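Local coordinates for CD1-2 antigen (Gallus gallus, PDB 3DBX), which probably binds lipid antigens in its MHC class I-like groove and displays them to T cells, as other CD1 glycoproteins do, at residues L50-R54 with P55-E59. Sequence-based numbering, arbitrary orientation.
With NAG (2-acetamido-2-deoxy-beta-D-glucopyranose), chain D.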
loop_
_atom_site.group_PDB
_atom_site.type_symbol
_atom_site.label_atom_id
_atom_site.label_comp_id
_atom_site.label_asym_id
_atom_site.label_seq_id
_atom_site.Cartn_x
_atom_site.Cartn_y
_atom_site.Cartn_z
ATOM N N LEU A 50 15.578 13.264 0.163
ATOM C CA LEU A 50 14.163 13.113 0.477
ATOM C C LEU A 50 13.347 14.166 -0.258
ATOM O O LEU A 50 13.426 15.349 0.067
ATOM C CB LEU A 50 13.937 13.188 1.994
ATOM C CG LEU A 50 14.208 11.828 2.644
ATOM C CD1 LEU A 50 14.700 11.951 4.066
ATOM C CD2 LEU A 50 12.990 10.927 2.580
ATOM N N ASN A 51 12.616 13.734 -1.286
ATOM C CA ASN A 51 11.644 14.588 -1.964
ATOM C C ASN A 51 10.465 14.820 -1.018
ATOM O O ASN A 51 9.992 13.887 -0.384
ATOM C CB ASN A 51 11.136 13.942 -3.266
ATOM C CG ASN A 51 12.053 14.183 -4.457
ATOM O OD1 ASN A 51 13.266 14.381 -4.296
ATOM N ND2 ASN A 51 11.452 14.150 -5.685
ATOM N N ILE A 52 10.024 16.067 -0.906
ATOM C CA ILE A 52 8.788 16.409 -0.199
ATOM C C ILE A 52 7.580 16.446 -1.164
ATOM O O ILE A 52 7.622 17.141 -2.189
ATOM C CB ILE A 52 8.953 17.726 0.551
ATOM C CG1 ILE A 52 9.665 17.455 1.872
ATOM C CG2 ILE A 52 7.612 18.341 0.839
ATOM C CD1 ILE A 52 10.872 18.312 2.075
ATOM N N CYS A 53 6.512 15.720 -0.810
ATOM C CA CYS A 53 5.423 15.407 -1.729
ATOM C C CYS A 53 4.263 16.387 -1.693
ATOM O O CYS A 53 3.430 16.394 -2.604
ATOM C CB CYS A 53 4.858 14.024 -1.434
ATOM S SG CYS A 53 6.034 12.657 -1.457
ATOM N N ARG A 54 4.176 17.180 -0.632
ATOM C CA ARG A 54 3.028 18.076 -0.448
ATOM C C ARG A 54 3.492 19.492 -0.188
ATOM O O ARG A 54 4.491 19.670 0.497
ATOM C CB ARG A 54 2.129 17.589 0.703
ATOM C CG ARG A 54 1.563 16.197 0.492
ATOM C CD ARG A 54 0.450 16.234 -0.526
ATOM N NE ARG A 54 -0.120 14.911 -0.726
ATOM C CZ ARG A 54 -0.324 14.353 -1.915
ATOM N NH1 ARG A 54 -0.028 15.027 -3.028
ATOM N NH2 ARG A 54 -0.844 13.131 -1.998
ATOM N N PRO A 55 2.759 20.505 -0.734
ATOM C CA PRO A 55 3.149 21.907 -0.561
ATOM C C PRO A 55 3.081 22.398 0.892
ATOM O O PRO A 55 3.785 23.354 1.236
ATOM C CB PRO A 55 2.157 22.673 -1.462
ATOM C CG PRO A 55 1.601 21.644 -2.401
ATOM C CD PRO A 55 1.545 20.391 -1.569
ATOM N N TRP A 56 2.259 21.750 1.724
ATOM C CA TRP A 56 2.167 22.043 3.173
ATOM C C TRP A 56 3.251 21.352 4.039
ATOM O O TRP A 56 3.349 21.631 5.233
ATOM C CB TRP A 56 0.752 21.712 3.715
ATOM C CG TRP A 56 0.326 20.246 3.547
ATOM C CD1 TRP A 56 -0.431 19.728 2.542
ATOM C CD2 TRP A 56 0.646 19.145 4.409
ATOM N NE1 TRP A 56 -0.594 18.370 2.710
ATOM C CE2 TRP A 56 0.067 17.987 3.843
ATOM C CE3 TRP A 56 1.371 19.023 5.595
ATOM C CZ2 TRP A 56 0.181 16.736 4.428
ATOM C CZ3 TRP A 56 1.496 17.780 6.165
ATOM C CH2 TRP A 56 0.899 16.654 5.589
ATOM N N VAL A 57 4.050 20.454 3.447
ATOM C CA VAL A 57 5.068 19.672 4.181
ATOM C C VAL A 57 6.461 20.349 4.409
ATOM O O VAL A 57 7.158 20.033 5.393
ATOM C CB VAL A 57 5.274 18.265 3.511
ATOM C CG1 VAL A 57 6.558 17.585 3.984
ATOM C CG2 VAL A 57 4.094 17.341 3.773
ATOM N N GLN A 58 6.842 21.282 3.528
ATOM C CA GLN A 58 8.250 21.710 3.358
ATOM C C GLN A 58 8.879 22.523 4.504
ATOM O O GLN A 58 9.809 22.048 5.173
ATOM C CB GLN A 58 8.414 22.469 2.023
ATOM C CG GLN A 58 9.789 22.344 1.363
ATOM C CD GLN A 58 10.833 23.260 1.978
ATOM O OE1 GLN A 58 10.703 24.492 1.956
ATOM N NE2 GLN A 58 11.883 22.660 2.526
ATOM N N GLU A 59 8.385 23.751 4.695
ATOM C CA GLU A 59 8.968 24.712 5.642
ATOM C C GLU A 59 8.512 24.464 7.085
ATOM O O GLU A 59 8.340 25.404 7.870
ATOM C CB GLU A 59 8.632 26.153 5.217
HETATM C C1 NAG D . 12.236 14.089 -6.921
HETATM C C2 NAG D . 11.574 13.124 -7.938
HETATM C C3 NAG D . 12.237 13.199 -9.322
HETATM C C4 NAG D . 12.277 14.643 -9.841
HETATM C C5 NAG D . 12.893 15.571 -8.780
HETATM C C6 NAG D . 12.671 17.033 -9.163
HETATM C C7 NAG D . 10.758 11.162 -6.627
HETATM C C8 NAG D . 10.650 9.664 -6.689
HETATM N N2 NAG D . 11.593 11.729 -7.518
HETATM O O3 NAG D . 11.560 12.345 -10.229
HETATM O O4 NAG D . 12.967 14.726 -11.083
HETATM O O5 NAG D . 12.326 15.397 -7.483
HETATM O O6 NAG D . 13.648 17.866 -8.573
HETATM O O7 NAG D . 10.108 11.791 -5.791
#
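Arg54 and Val57 close a type I beta turn, with Pro55 and Trp56 at its two corners. Val57 N donates to Arg54 O over 3.1 Å. The turn reverses the chain shortly after strand 50-52 and brings Val57 and Gln58 back beside Ile52.

Apolar contacts line the inside of the bend. Ile52 CG2 meets Val57 CG1 at 3.4 Å, a tight fit for two methyl groups. In Val57, CG1 lies anti to the backbone N (chi1 164°), which turns this methyl to Ile52 and the other, CG2, to Arg54 CB at 3.7 Å. Farther out, Ile52 CD1 reaches Gln58 CG at 4.2 Å.

Arg54 also makes a CH-pi contact. Its CB lies over one face of the Trp56 indole, 3.8 Å from the centroid of the five-membered ring. Val57 CG2 sits over the same face, toward the rim. The Trp56 side chain rises between its own backbone N and carbonyl carbon (chi1 60°), which brings a face of the indole under Arg54 CB.

The sugar is a separate, covalent feature. Asn51 ND2 is joined to NAG C1 at 1.5 Å, the usual N-glycan link. The NAG is also hydrogen-bonded to Asp44 OD1.

Strand 50-52 is the outermost strand on one side of the platform sheet of the MHC-I-like domain. Backbone bonds tie Asn51 to Val42 and Cys53 to Ile40 of strand 38-43. Trp56 and Val57 pack on Ile40, and Trp56 also touches Leu177 and Glu180 of helix 156-180. Leu50 and Ile52 of the strand contact helix 66-71, so strand and turn together join the sheet edge to the two helices.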